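Local coordinates for protein alpha-ketoglutarate-dependent non-heme iron oxygenase EasH (Aspergillus japonicus, PDB 5M0T) that binds iron(II) and 2-oxoglutarate and, as a non-heme iron oxygenase, probably catalyses an oxidative step in the biosynthesis of the ergot alkaloid cycloclavine, at residues A[33-38]-A[194-199]; A[85-90]-A[112-117]; A[139-144]-A[232-237]. All coordinates share one frame; numbering follows the deposited sequence.

Contacts 1 and 2 both reach the seven-stranded mixed sheet of a cupin-type core, contact 1 through strand 33-37 near one border and contact 2 through strand 112-122, next to the border strand 75-77. Their centres lie about 19 Å apart, and along the chain contact 2 is nested within the loop that contact 1 closes. Contact 3 crosses contact 1 in sequence and lies on the opposite side of the chain's centre, about 27 Å away between centres. It touches contact 2, where Thr115 OG1 and Val237 N, 2.8 Å apart, form a probable hydrogen bond. Contacts 2 and 3 both reach the second subunit, which places both at or beside the dimer interface.

Contact 1. Residues A[33-38]-A[194-199]; sequences VVVIEG and AVMNPG. With ZN (zinc ion), chain G.
The carboxylate of Glu37 and the carboxamide of Asn197 meet a zinc ion and its water by their oxygen edges, not their faces, with their planes turned about 70° against each other. The carboxylate binds lopsidedly: Glu37 OE1 lies 2.0 Å from the zinc, whereas Glu37 OE2 stays 2.8 Å from it and pairs with Arg14 in a salt bridge. The water, itself 2.0 Å from the zinc, donates to Asn197 OD1 at 3.0 Å, so the amide takes part through the second shell. Asp200 completes the protein ligands and accepts from the backbone N of Asn197 and of Gly38. This site is distinct from the iron site of His132, Glu134 and His210.

Away from the metal the contact is apolar. With its CG1 anti to the backbone N (chi1 175°), Val35 brings that methyl 3.9 Å from Met196 CG, with Met196 SD nearly as close; the two side chains pass at a slant. Val35 CG2 is 4.4 Å from Ala194 CB. Gly38 C approaches Gly199 O at 3.8 Å; Gly38 has the positive phi that favours glycine, and at Gly199 a side chain would press against Pro198 O.

Strand 33-37 runs between parallel strand 14-16 and antiparallel strand 201-205, while loop 194-199 leads from strand 192-193 of the three-stranded antiparallel sheet into 201-205.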
ATOM      1  N   VAL A  33      -3.268  17.723  16.865  1.00 32.48           N
ATOM      2  CA  VAL A  33      -2.628  16.994  17.931  1.00 30.82           C
ATOM      3  C   VAL A  33      -3.433  17.222  19.204  1.00 30.58           C
ATOM      4  O   VAL A  33      -3.895  18.343  19.455  1.00 33.22           O
ATOM      5  CB  VAL A  33      -1.134  17.413  18.101  1.00 32.60           C
ATOM      6  CG1 VAL A  33      -0.985  18.905  18.405  1.00 32.98           C
ATOM      7  CG2 VAL A  33      -0.453  16.582  19.181  1.00 31.54           C
ATOM      8  N   VAL A  34      -3.635  16.160  19.977  1.00 30.54           N
ATOM      9  CA  VAL A  34      -4.305  16.248  21.287  1.00 31.17           C
ATOM     10  C   VAL A  34      -3.742  15.169  22.212  1.00 29.68           C
ATOM     11  O   VAL A  34      -3.400  14.087  21.751  1.00 28.90           O
ATOM     12  CB  VAL A  34      -5.851  16.101  21.144  1.00 31.61           C
ATOM     13  CG1 VAL A  34      -6.225  14.804  20.452  1.00 32.01           C
ATOM     14  CG2 VAL A  34      -6.562  16.203  22.482  1.00 32.09           C
ATOM     15  N   VAL A  35      -3.637  15.470  23.502  1.00 31.31           N
ATOM     16  CA  VAL A  35      -3.286  14.456  24.507  1.00 33.76           C
ATOM     17  C   VAL A  35      -4.559  13.736  24.999  1.00 36.09           C
ATOM     18  O   VAL A  35      -5.511  14.373  25.462  1.00 40.18           O
ATOM     19  CB  VAL A  35      -2.514  15.071  25.688  1.00 35.81           C
ATOM     20  CG1 VAL A  35      -2.259  14.023  26.771  1.00 38.22           C
ATOM     21  CG2 VAL A  35      -1.204  15.703  25.205  1.00 34.87           C
ATOM     22  N   ILE A  36      -4.578  12.415  24.845  1.00 35.00           N
ATOM     23  CA  ILE A  36      -5.627  11.566  25.403  1.00 37.78           C
ATOM     24  C   ILE A  36      -5.167  11.071  26.773  1.00 37.79           C
ATOM     25  O   ILE A  36      -4.265  10.238  26.862  1.00 37.76           O
ATOM     26  CB  ILE A  36      -5.967  10.356  24.498  1.00 38.36           C
ATOM     27  CG1 ILE A  36      -6.262  10.796  23.062  1.00 40.51           C
ATOM     28  CG2 ILE A  36      -7.175   9.615  25.033  1.00 40.75           C
ATOM     29  CD1 ILE A  36      -6.546   9.664  22.094  1.00 40.98           C
ATOM     30  N   GLU A  37      -5.802  11.567  27.830  1.00 41.06           N
ATOM     31  CA  GLU A  37      -5.534  11.085  29.184  1.00 46.09           C
ATOM     32  C   GLU A  37      -6.127   9.697  29.341  1.00 45.96           C
ATOM     33  O   GLU A  37      -7.314   9.479  29.056  1.00 43.71           O
ATOM     34  CB  GLU A  37      -6.108  12.016  30.265  1.00 46.90           C
ATOM     35  CG  GLU A  37      -5.413  13.364  30.381  1.00 50.63           C
ATOM     36  CD  GLU A  37      -3.958  13.267  30.814  1.00 54.72           C
ATOM     37  OE1 GLU A  37      -3.624  12.397  31.640  1.00 69.08           O
ATOM     38  OE2 GLU A  37      -3.144  14.073  30.330  1.00 50.38           O
ATOM     39  N   GLY A  38      -5.282   8.757  29.760  1.00 44.31           N
ATOM     40  CA  GLY A  38      -5.717   7.400  30.042  1.00 44.49           C
ATOM     41  C   GLY A  38      -6.103   6.622  28.813  1.00 43.39           C
ATOM     42  O   GLY A  38      -7.080   5.882  28.839  1.00 45.04           O
ATOM     43  N   ALA A 194       4.899  16.920  25.080  1.00 34.82           N
ATOM     44  CA  ALA A 194       3.655  16.287  25.548  1.00 34.89           C
ATOM     45  C   ALA A 194       3.935  15.649  26.908  1.00 33.89           C
ATOM     46  O   ALA A 194       4.274  14.466  27.029  1.00 34.02           O
ATOM     47  CB  ALA A 194       3.137  15.268  24.542  1.00 34.13           C
ATOM     48  N   VAL A 195       3.806  16.468  27.937  1.00 34.46           N
ATOM     49  CA  VAL A 195       4.030  16.017  29.304  1.00 36.20           C
ATOM     50  C   VAL A 195       2.867  15.097  29.702  1.00 37.81           C
ATOM     51  O   VAL A 195       1.714  15.483  29.567  1.00 38.20           O
ATOM     52  CB  VAL A 195       4.163  17.214  30.260  1.00 36.23           C
ATOM     53  CG1 VAL A 195       4.268  16.733  31.695  1.00 37.47           C
ATOM     54  CG2 VAL A 195       5.393  18.047  29.894  1.00 36.15           C
ATOM     55  N   MET A 196       3.173  13.896  30.184  1.00 38.93           N
ATOM     56  CA  MET A 196       2.189  12.810  30.246  1.00 39.94           C
ATOM     57  C   MET A 196       2.599  11.758  31.248  1.00 41.45           C
ATOM     58  O   MET A 196       3.773  11.509  31.415  1.00 40.60           O
ATOM     59  CB  MET A 196       2.091  12.106  28.889  1.00 39.30           C
ATOM     60  CG  MET A 196       1.248  12.798  27.836  1.00 38.62           C
ATOM     61  SD  MET A 196       1.031  11.783  26.360  1.00 37.99           S
ATOM     62  CE  MET A 196       2.741  11.585  25.811  1.00 39.00           C
ATOM     63  N   ASN A 197       1.616  11.133  31.913  1.00 42.07           N
ATOM     64  CA  ASN A 197       1.868   9.975  32.763  1.00 42.54           C
ATOM     65  C   ASN A 197       1.737   8.696  31.970  1.00 41.21           C
ATOM     66  O   ASN A 197       1.232   8.731  30.859  1.00 41.28           O
ATOM     67  CB  ASN A 197       0.910   9.995  33.944  1.00 44.61           C
ATOM     68  CG  ASN A 197       1.236  11.121  34.906  1.00 46.30           C
ATOM     69  OD1 ASN A 197       0.443  12.031  35.131  1.00 47.09           O
ATOM     70  ND2 ASN A 197       2.450  11.086  35.452  1.00 48.35           N
ATOM     71  N   PRO A 198       2.199   7.558  32.529  1.00 41.23           N
ATOM     72  CA  PRO A 198       2.089   6.306  31.781  1.00 41.30           C
ATOM     73  C   PRO A 198       0.650   5.974  31.425  1.00 41.45           C
ATOM     74  O   PRO A 198      -0.223   6.097  32.276  1.00 41.63           O
ATOM     75  CB  PRO A 198       2.640   5.264  32.753  1.00 42.94           C
ATOM     76  CG  PRO A 198       3.611   6.022  33.594  1.00 43.42           C
ATOM     77  CD  PRO A 198       3.005   7.382  33.754  1.00 42.86           C
ATOM     78  N   GLY A 199       0.418   5.592  30.173  1.00 39.86           N
ATOM     79  CA  GLY A 199      -0.922   5.297  29.680  1.00 40.48           C
ATOM     80  C   GLY A 199      -1.590   6.438  28.938  1.00 38.94           C
ATOM     81  O   GLY A 199      -2.447   6.193  28.079  1.00 38.07           O
TER
HETATM   82 ZN    ZN G 305      -1.875  12.785  32.493  1.00 51.58          ZN
HETATM   83  O   HOH W   1      -2.079  11.239  33.729  1.00 53.05           O

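Contact 2. Residues A[85-90]-A[112-117]; sequences KLFRDE and YWLTTS
Ser117 OG, hydrogen-bonded to the carbonyl oxygen of Pro226 on the adjoining strand 222-231, sits at the edge of the Phe87 ring, close to the ring plane. The ring carbon Phe87 CE2 lies 3.3 Å from Ser117 OG, and the hydroxyl oxygen meets the rim of the aromatic group and not its face. Ser117 CB approaches the same end of the ring from off its plane, 3.7 Å from Phe87 CZ.

Leu114 reaches another part of the edge. Its methyl CD2 is 3.9 Å from Phe87 CZ and nearly as close to CE1, again near the ring plane, and the leucine and phenylalanine side chains advance on each other from opposite directions. The phenylalanine extends across the gap because its CG is anti to the backbone N (chi1 -170°), which sends the ring from the helix toward the strand; the CA atoms of Phe87 and Ser117 remain 9.7 Å apart.

Strand 112-122 belongs to the large mixed sheet of this cupin-type fold, and it carries a classic beta bulge in which Thr115 and Thr116 both face Ile228. The bulge interrupts the usual alternation of side chains, which is consistent with Leu114 and Ser117, three residues apart, both pointing at Phe87. Glu238 OE2 takes hydrogen bonds from both Thr116 OG1 and Ser117 N, and Thr116 also packs on Leu276 of the second subunit.

Within the first turn of helix 85-91 Lys85 NZ forms a salt bridge with Asp89 OD2, 2.9 Å long and directed nearly along the carboxylate C-O bond. Lys85 CA lies against one face of the Arg88 guanidinium, shifted toward its rim, and Arg88 donates through NH1 to Pro81 O. Pro81 and Met92 also pack against the Phe87 side chain.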
ATOM      1  N   LYS A  85       0.605 -10.117  22.874  1.00 62.69           N
ATOM      2  CA  LYS A  85      -0.790 -10.549  22.909  1.00 64.14           C
ATOM      3  C   LYS A  85      -1.712  -9.371  23.187  1.00 62.56           C
ATOM      4  O   LYS A  85      -2.776  -9.252  22.566  1.00 65.92           O
ATOM      5  CB  LYS A  85      -0.987 -11.647  23.971  1.00 68.74           C
ATOM      6  CG  LYS A  85      -2.318 -12.397  23.891  1.00 71.06           C
ATOM      7  CD  LYS A  85      -2.335 -13.559  24.874  1.00 74.87           C
ATOM      8  CE  LYS A  85      -3.744 -14.090  25.094  1.00 77.81           C
ATOM      9  NZ  LYS A  85      -4.473 -14.338  23.819  1.00 76.11           N
ATOM     10  N   LEU A  86      -1.294  -8.500  24.102  1.00 60.70           N
ATOM     11  CA  LEU A  86      -2.042  -7.294  24.424  1.00 58.81           C
ATOM     12  C   LEU A  86      -2.198  -6.373  23.196  1.00 56.28           C
ATOM     13  O   LEU A  86      -3.245  -5.739  23.025  1.00 56.15           O
ATOM     14  CB  LEU A  86      -1.376  -6.560  25.596  1.00 59.16           C
ATOM     15  CG  LEU A  86      -2.115  -5.349  26.197  1.00 58.53           C
ATOM     16  CD1 LEU A  86      -1.869  -5.266  27.709  1.00 59.71           C
ATOM     17  CD2 LEU A  86      -1.759  -4.024  25.502  1.00 55.72           C
ATOM     18  N   PHE A  87      -1.178  -6.311  22.342  1.00 53.24           N
ATOM     19  CA  PHE A  87      -1.272  -5.554  21.092  1.00 50.59           C
ATOM     20  C   PHE A  87      -2.321  -6.190  20.164  1.00 50.24           C
ATOM     21  O   PHE A  87      -3.255  -5.535  19.710  1.00 47.45           O
ATOM     22  CB  PHE A  87       0.093  -5.502  20.392  1.00 49.96           C
ATOM     23  CG  PHE A  87       0.146  -4.564  19.247  1.00 47.89           C
ATOM     24  CD1 PHE A  87      -0.296  -4.953  17.987  1.00 48.64           C
ATOM     25  CD2 PHE A  87       0.661  -3.292  19.416  1.00 46.85           C
ATOM     26  CE1 PHE A  87      -0.265  -4.069  16.924  1.00 47.81           C
ATOM     27  CE2 PHE A  87       0.710  -2.412  18.356  1.00 45.47           C
ATOM     28  CZ  PHE A  87       0.242  -2.791  17.107  1.00 46.09           C
ATOM     29  N   ARG A  88      -2.133  -7.476  19.893  1.00 52.08           N
ATOM     30  CA  ARG A  88      -3.021  -8.237  19.026  1.00 52.82           C
ATOM     31  C   ARG A  88      -4.499  -8.182  19.434  1.00 53.34           C
ATOM     32  O   ARG A  88      -5.340  -7.984  18.582  1.00 51.55           O
ATOM     33  CB  ARG A  88      -2.571  -9.698  18.972  1.00 55.05           C
ATOM     34  CG  ARG A  88      -1.295  -9.923  18.175  1.00 54.55           C
ATOM     35  CD  ARG A  88      -1.103 -11.404  17.876  1.00 56.98           C
ATOM     36  NE  ARG A  88      -1.029 -12.229  19.084  1.00 59.93           N
ATOM     37  CZ  ARG A  88       0.035 -12.362  19.875  1.00 60.74           C
ATOM     38  NH1 ARG A  88       1.169 -11.702  19.637  1.00 60.83           N
ATOM     39  NH2 ARG A  88      -0.052 -13.158  20.934  1.00 63.38           N
ATOM     40  N   ASP A  89      -4.785  -8.338  20.729  1.00 57.34           N
ATOM     41  CA  ASP A  89      -6.159  -8.547  21.241  1.00 59.27           C
ATOM     42  C   ASP A  89      -6.829  -7.300  21.827  1.00 59.30           C
ATOM     43  O   ASP A  89      -8.021  -7.105  21.628  1.00 60.86           O
ATOM     44  CB  ASP A  89      -6.155  -9.618  22.328  1.00 62.01           C
ATOM     45  CG  ASP A  89      -5.663 -10.967  21.844  1.00 64.96           C
ATOM     46  OD1 ASP A  89      -5.343 -11.122  20.649  1.00 63.04           O
ATOM     47  OD2 ASP A  89      -5.599 -11.894  22.690  1.00 70.90           O
ATOM     48  N   GLU A  90      -6.083  -6.479  22.565  1.00 60.33           N
ATOM     49  CA  GLU A  90      -6.652  -5.314  23.248  1.00 59.76           C
ATOM     50  C   GLU A  90      -6.567  -4.062  22.373  1.00 56.06           C
ATOM     51  O   GLU A  90      -7.583  -3.447  22.080  1.00 57.91           O
ATOM     52  CB  GLU A  90      -5.990  -5.107  24.621  1.00 63.18           C
ATOM     53  CG  GLU A  90      -5.978  -6.387  25.468  1.00 68.02           C
ATOM     54  CD  GLU A  90      -5.643  -6.199  26.952  1.00 69.63           C
ATOM     55  OE1 GLU A  90      -5.958  -5.145  27.552  1.00 71.64           O
ATOM     56  OE2 GLU A  90      -5.073  -7.141  27.540  1.00 71.38           O
ATOM     57  N   TYR A 112      -8.732   1.471   6.643  1.00 36.57           N
ATOM     58  CA  TYR A 112      -7.443   1.801   7.208  1.00 35.59           C
ATOM     59  C   TYR A 112      -6.857   0.528   7.795  1.00 36.19           C
ATOM     60  O   TYR A 112      -7.565  -0.473   7.959  1.00 36.95           O
ATOM     61  CB  TYR A 112      -7.584   2.849   8.316  1.00 35.20           C
ATOM     62  CG  TYR A 112      -8.620   2.452   9.344  1.00 35.64           C
ATOM     63  CD1 TYR A 112      -9.976   2.704   9.121  1.00 36.43           C
ATOM     64  CD2 TYR A 112      -8.262   1.767  10.497  1.00 35.73           C
ATOM     65  CE1 TYR A 112     -10.933   2.310  10.026  1.00 37.59           C
ATOM     66  CE2 TYR A 112      -9.218   1.378  11.417  1.00 36.72           C
ATOM     67  CZ  TYR A 112     -10.556   1.653  11.178  1.00 37.85           C
ATOM     68  OH  TYR A 112     -11.538   1.264  12.072  1.00 38.89           O
ATOM     69  N   TRP A 113      -5.569   0.577   8.109  1.00 36.62           N
ATOM     70  CA  TRP A 113      -4.873  -0.529   8.770  1.00 37.80           C
ATOM     71  C   TRP A 113      -3.541  -0.068   9.377  1.00 38.02           C
ATOM     72  O   TRP A 113      -3.153   1.088   9.223  1.00 38.33           O
ATOM     73  CB  TRP A 113      -4.687  -1.717   7.807  1.00 38.32           C
ATOM     74  CG  TRP A 113      -3.964  -1.448   6.505  1.00 38.31           C
ATOM     75  CD1 TRP A 113      -3.297  -0.302   6.113  1.00 37.14           C
ATOM     76  CD2 TRP A 113      -3.776  -2.390   5.449  1.00 39.09           C
ATOM     77  NE1 TRP A 113      -2.762  -0.469   4.862  1.00 36.98           N
ATOM     78  CE2 TRP A 113      -3.032  -1.744   4.436  1.00 38.59           C
ATOM     79  CE3 TRP A 113      -4.154  -3.725   5.264  1.00 40.26           C
ATOM     80  CZ2 TRP A 113      -2.679  -2.387   3.248  1.00 39.56           C
ATOM     81  CZ3 TRP A 113      -3.808  -4.357   4.082  1.00 41.16           C
ATOM     82  CH2 TRP A 113      -3.080  -3.681   3.084  1.00 40.01           C
ATOM     83  N   LEU A 114      -2.858  -0.961  10.080  1.00 39.08           N
ATOM     84  CA  LEU A 114      -1.601  -0.635  10.738  1.00 41.17           C
ATOM     85  C   LEU A 114      -0.495  -0.479   9.701  1.00 39.54           C
ATOM     86  O   LEU A 114      -0.354  -1.320   8.824  1.00 40.12           O
ATOM     87  CB  LEU A 114      -1.231  -1.740  11.733  1.00 42.87           C
ATOM     88  CG  LEU A 114       0.039  -1.540  12.568  1.00 44.11           C
ATOM     89  CD1 LEU A 114      -0.150  -0.451  13.614  1.00 43.25           C
ATOM     90  CD2 LEU A 114       0.435  -2.859  13.219  1.00 46.77           C
ATOM     91  N   THR A 115       0.261   0.606   9.783  1.00 39.72           N
ATOM     92  CA  THR A 115       1.463   0.753   8.958  1.00 40.15           C
ATOM     93  C   THR A 115       2.722   0.386   9.773  1.00 41.50           C
ATOM     94  O   THR A 115       3.567  -0.388   9.301  1.00 41.77           O
ATOM     95  CB  THR A 115       1.568   2.115   8.245  1.00 40.26           C
ATOM     96  OG1 THR A 115       2.768   2.148   7.468  1.00 42.47           O
ATOM     97  CG2 THR A 115       1.579   3.294   9.201  1.00 42.38           C
ATOM     98  N   THR A 116       2.820   0.893  11.000  1.00 40.72           N
ATOM     99  CA  THR A 116       3.950   0.589  11.869  1.00 43.11           C
ATOM    100  C   THR A 116       3.614   0.850  13.323  1.00 41.66           C
ATOM    101  O   THR A 116       2.836   1.733  13.639  1.00 43.01           O
ATOM    102  CB  THR A 116       5.249   1.371  11.468  1.00 45.70           C
ATOM    103  OG1 THR A 116       6.322   1.080  12.383  1.00 50.35           O
ATOM    104  CG2 THR A 116       5.024   2.879  11.429  1.00 43.73           C
ATOM    105  N   SER A 117       4.202   0.065  14.206  1.00 42.65           N
ATOM    106  CA  SER A 117       4.141   0.329  15.625  1.00 43.76           C
ATOM    107  C   SER A 117       5.464  -0.079  16.230  1.00 44.28           C
ATOM    108  O   SER A 117       6.033  -1.106  15.847  1.00 46.60           O
ATOM    109  CB  SER A 117       2.998  -0.463  16.283  1.00 46.01           C
ATOM    110  OG  SER A 117       2.739   0.044  17.578  1.00 48.59           O
TER

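Contact 3. Residues A[139-144]-A[232-237]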
ATOM      1  N   PRO A 139       5.656   9.182  -0.664  1.00 35.81           N
ATOM      2  CA  PRO A 139       6.080  10.249  -1.604  1.00 36.92           C
ATOM      3  C   PRO A 139       4.962  11.162  -2.177  1.00 36.89           C
ATOM      4  O   PRO A 139       5.174  12.355  -2.316  1.00 36.41           O
ATOM      5  CB  PRO A 139       6.764   9.475  -2.736  1.00 37.96           C
ATOM      6  CG  PRO A 139       7.212   8.214  -2.114  1.00 38.06           C
ATOM      7  CD  PRO A 139       6.199   7.872  -1.058  1.00 36.18           C
ATOM      8  N   ILE A 140       3.810  10.606  -2.529  1.00 36.81           N
ATOM      9  CA  ILE A 140       2.696  11.431  -3.007  1.00 38.00           C
ATOM     10  C   ILE A 140       2.235  12.447  -1.946  1.00 38.15           C
ATOM     11  O   ILE A 140       1.874  13.557  -2.296  1.00 40.59           O
ATOM     12  CB  ILE A 140       1.509  10.572  -3.535  1.00 37.94           C
ATOM     13  CG1 ILE A 140       0.400  11.429  -4.168  1.00 38.20           C
ATOM     14  CG2 ILE A 140       0.867   9.749  -2.429  1.00 35.82           C
ATOM     15  CD1 ILE A 140       0.862  12.437  -5.188  1.00 40.12           C
ATOM     16  N   CYS A 141       2.283  12.093  -0.666  1.00 37.26           N
ATOM     17  CA  CYS A 141       1.923  13.034   0.405  1.00 39.59           C
ATOM     18  C   CYS A 141       2.942  14.167   0.596  1.00 42.71           C
ATOM     19  O   CYS A 141       2.569  15.282   0.942  1.00 47.99           O
ATOM     20  CB  CYS A 141       1.730  12.307   1.737  1.00 38.30           C
ATOM     21  SG  CYS A 141       0.342  11.161   1.800  1.00 40.00           S
ATOM     22  N   THR A 142       4.220  13.870   0.387  1.00 44.82           N
ATOM     23  CA  THR A 142       5.270  14.884   0.387  1.00 42.44           C
ATOM     24  C   THR A 142       5.067  15.889  -0.732  1.00 41.09           C
ATOM     25  O   THR A 142       5.258  17.080  -0.538  1.00 41.48           O
ATOM     26  CB  THR A 142       6.658  14.226   0.249  1.00 44.08           C
ATOM     27  OG1 THR A 142       6.861  13.340   1.351  1.00 43.88           O
ATOM     28  CG2 THR A 142       7.782  15.261   0.229  1.00 45.76           C
ATOM     29  N   THR A 143       4.679  15.406  -1.895  1.00 41.02           N
ATOM     30  CA  THR A 143       4.430  16.268  -3.056  1.00 42.44           C
ATOM     31  C   THR A 143       3.248  17.221  -2.839  1.00 40.75           C
ATOM     32  O   THR A 143       3.318  18.400  -3.185  1.00 40.98           O
ATOM     33  CB  THR A 143       4.165  15.398  -4.297  1.00 44.14           C
ATOM     34  OG1 THR A 143       5.336  14.625  -4.569  1.00 45.69           O
ATOM     35  CG2 THR A 143       3.796  16.247  -5.526  1.00 45.87           C
ATOM     36  N   LEU A 144       2.172  16.680  -2.267  1.00 38.81           N
ATOM     37  CA  LEU A 144       0.943  17.430  -2.008  1.00 37.99           C
ATOM     38  C   LEU A 144       1.020  18.378  -0.812  1.00 36.44           C
ATOM     39  O   LEU A 144       0.374  19.411  -0.826  1.00 36.66           O
ATOM     40  CB  LEU A 144      -0.238  16.466  -1.848  1.00 37.07           C
ATOM     41  CG  LEU A 144      -0.573  15.651  -3.114  1.00 38.27           C
ATOM     42  CD1 LEU A 144      -1.643  14.595  -2.832  1.00 37.73           C
ATOM     43  CD2 LEU A 144      -0.989  16.566  -4.266  1.00 39.09           C
ATOM     44  N   CYS A 232      -5.816   2.676   3.879  1.00 35.11           N
ATOM     45  CA  CYS A 232      -5.549   1.359   3.288  1.00 36.73           C
ATOM     46  C   CYS A 232      -4.956   1.379   1.866  1.00 35.24           C
ATOM     47  O   CYS A 232      -4.335   0.393   1.454  1.00 34.17           O
ATOM     48  CB  CYS A 232      -6.794   0.479   3.311  1.00 36.80           C
ATOM     49  SG  CYS A 232      -8.101   1.035   2.199  1.00 41.33           S
ATOM     50  N   GLN A 233      -5.151   2.478   1.133  1.00 34.33           N
ATOM     51  CA  GLN A 233      -4.564   2.637  -0.212  1.00 34.58           C
ATOM     52  C   GLN A 233      -3.017   2.709  -0.205  1.00 33.15           C
ATOM     53  O   GLN A 233      -2.404   2.485  -1.245  1.00 31.74           O
ATOM     54  CB  GLN A 233      -5.129   3.860  -0.937  1.00 33.92           C
ATOM     55  CG  GLN A 233      -4.613   5.197  -0.415  1.00 34.25           C
ATOM     56  CD  GLN A 233      -5.395   6.389  -0.966  1.00 35.42           C
ATOM     57  OE1 GLN A 233      -5.598   6.510  -2.173  1.00 33.93           O
ATOM     58  NE2 GLN A 233      -5.829   7.284  -0.077  1.00 36.38           N
ATOM     59  N   PHE A 234      -2.417   3.034   0.946  1.00 32.41           N
ATOM     60  CA  PHE A 234      -0.950   3.105   1.086  1.00 33.05           C
ATOM     61  C   PHE A 234      -0.343   1.859   1.734  1.00 34.30           C
ATOM     62  O   PHE A 234      -0.822   1.361   2.772  1.00 33.71           O
ATOM     63  CB  PHE A 234      -0.518   4.346   1.869  1.00 31.73           C
ATOM     64  CG  PHE A 234      -0.974   5.626   1.248  1.00 32.34           C
ATOM     65  CD1 PHE A 234      -0.491   6.015   0.011  1.00 32.94           C
ATOM     66  CD2 PHE A 234      -1.936   6.431   1.882  1.00 31.79           C
ATOM     67  CE1 PHE A 234      -0.923   7.203  -0.576  1.00 33.38           C
ATOM     68  CE2 PHE A 234      -2.376   7.608   1.295  1.00 31.37           C
ATOM     69  CZ  PHE A 234      -1.865   8.000   0.065  1.00 32.05           C
ATOM     70  N   THR A 235       0.731   1.376   1.110  1.00 35.30           N
ATOM     71  CA  THR A 235       1.464   0.212   1.563  1.00 35.29           C
ATOM     72  C   THR A 235       1.958   0.411   3.004  1.00 35.31           C
ATOM     73  O   THR A 235       2.518   1.452   3.329  1.00 34.30           O
ATOM     74  CB  THR A 235       2.663  -0.069   0.630  1.00 37.14           C
ATOM     75  OG1 THR A 235       2.204  -0.185  -0.731  1.00 37.29           O
ATOM     76  CG2 THR A 235       3.379  -1.349   1.029  1.00 38.50           C
ATOM     77  N   PRO A 236       1.730  -0.580   3.879  1.00 36.37           N
ATOM     78  CA  PRO A 236       2.290  -0.526   5.222  1.00 37.18           C
ATOM     79  C   PRO A 236       3.830  -0.541   5.289  1.00 39.06           C
ATOM     80  O   PRO A 236       4.489  -1.205   4.480  1.00 40.52           O
ATOM     81  CB  PRO A 236       1.743  -1.801   5.874  1.00 38.17           C
ATOM     82  CG  PRO A 236       0.482  -2.091   5.145  1.00 37.44           C
ATOM     83  CD  PRO A 236       0.767  -1.686   3.732  1.00 37.36           C
ATOM     84  N   VAL A 237       4.387   0.165   6.261  1.00 38.14           N
ATOM     85  CA  VAL A 237       5.819   0.097   6.530  1.00 41.80           C
ATOM     86  C   VAL A 237       6.226  -1.310   7.013  1.00 45.09           C
ATOM     87  O   VAL A 237       7.296  -1.803   6.640  1.00 49.87           O
ATOM     88  CB  VAL A 237       6.248   1.187   7.531  1.00 40.22           C
ATOM     89  CG1 VAL A 237       7.675   0.966   8.009  1.00 42.25           C
ATOM     90  CG2 VAL A 237       6.115   2.564   6.892  1.00 38.78           C
TER
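Ile140 and Phe234 meet at about a right angle, with the branch methyl of the isoleucine doing the touching: Ile140 CG2 is 3.6 Å from Phe234 CE1 and 4.1 Å from CZ. With chi1 at -174°, the longer branch of Ile140 is anti to the backbone N, and CG2 is left in the tight position between N and the carbonyl carbon. From there it meets the ring obliquely, and the longer branch turns off from it. Phe234 has its CG anti to the carbonyl carbon (chi1 -58°), which carries the ring out from loop 232-237 to helix 139-144. One ring face is covered over its centre by Gln233 CG, 3.6 Å above the plane.

Cys141 adds a sulfur-aromatic contact. Its SG lies 4.8 Å from the centroid of the Phe234 ring and 34° off the ring normal, an oblique approach.

Within the helix, Pro139 O is gripped twice, by Thr143 N at 3.1 Å and by Thr143 OG1 at 3.2 Å, from opposite faces of the carbonyl plane. Ile140 N donates to Gln233 OE1 of the second subunit, which places this pairing of helix and loop at the dimer interface.

Between helix and loop, dispersion among methyl, sulfur and ring probably dominates, with little directional constraint, and directional bonds are supplied at the interface by the neighbouring subunit.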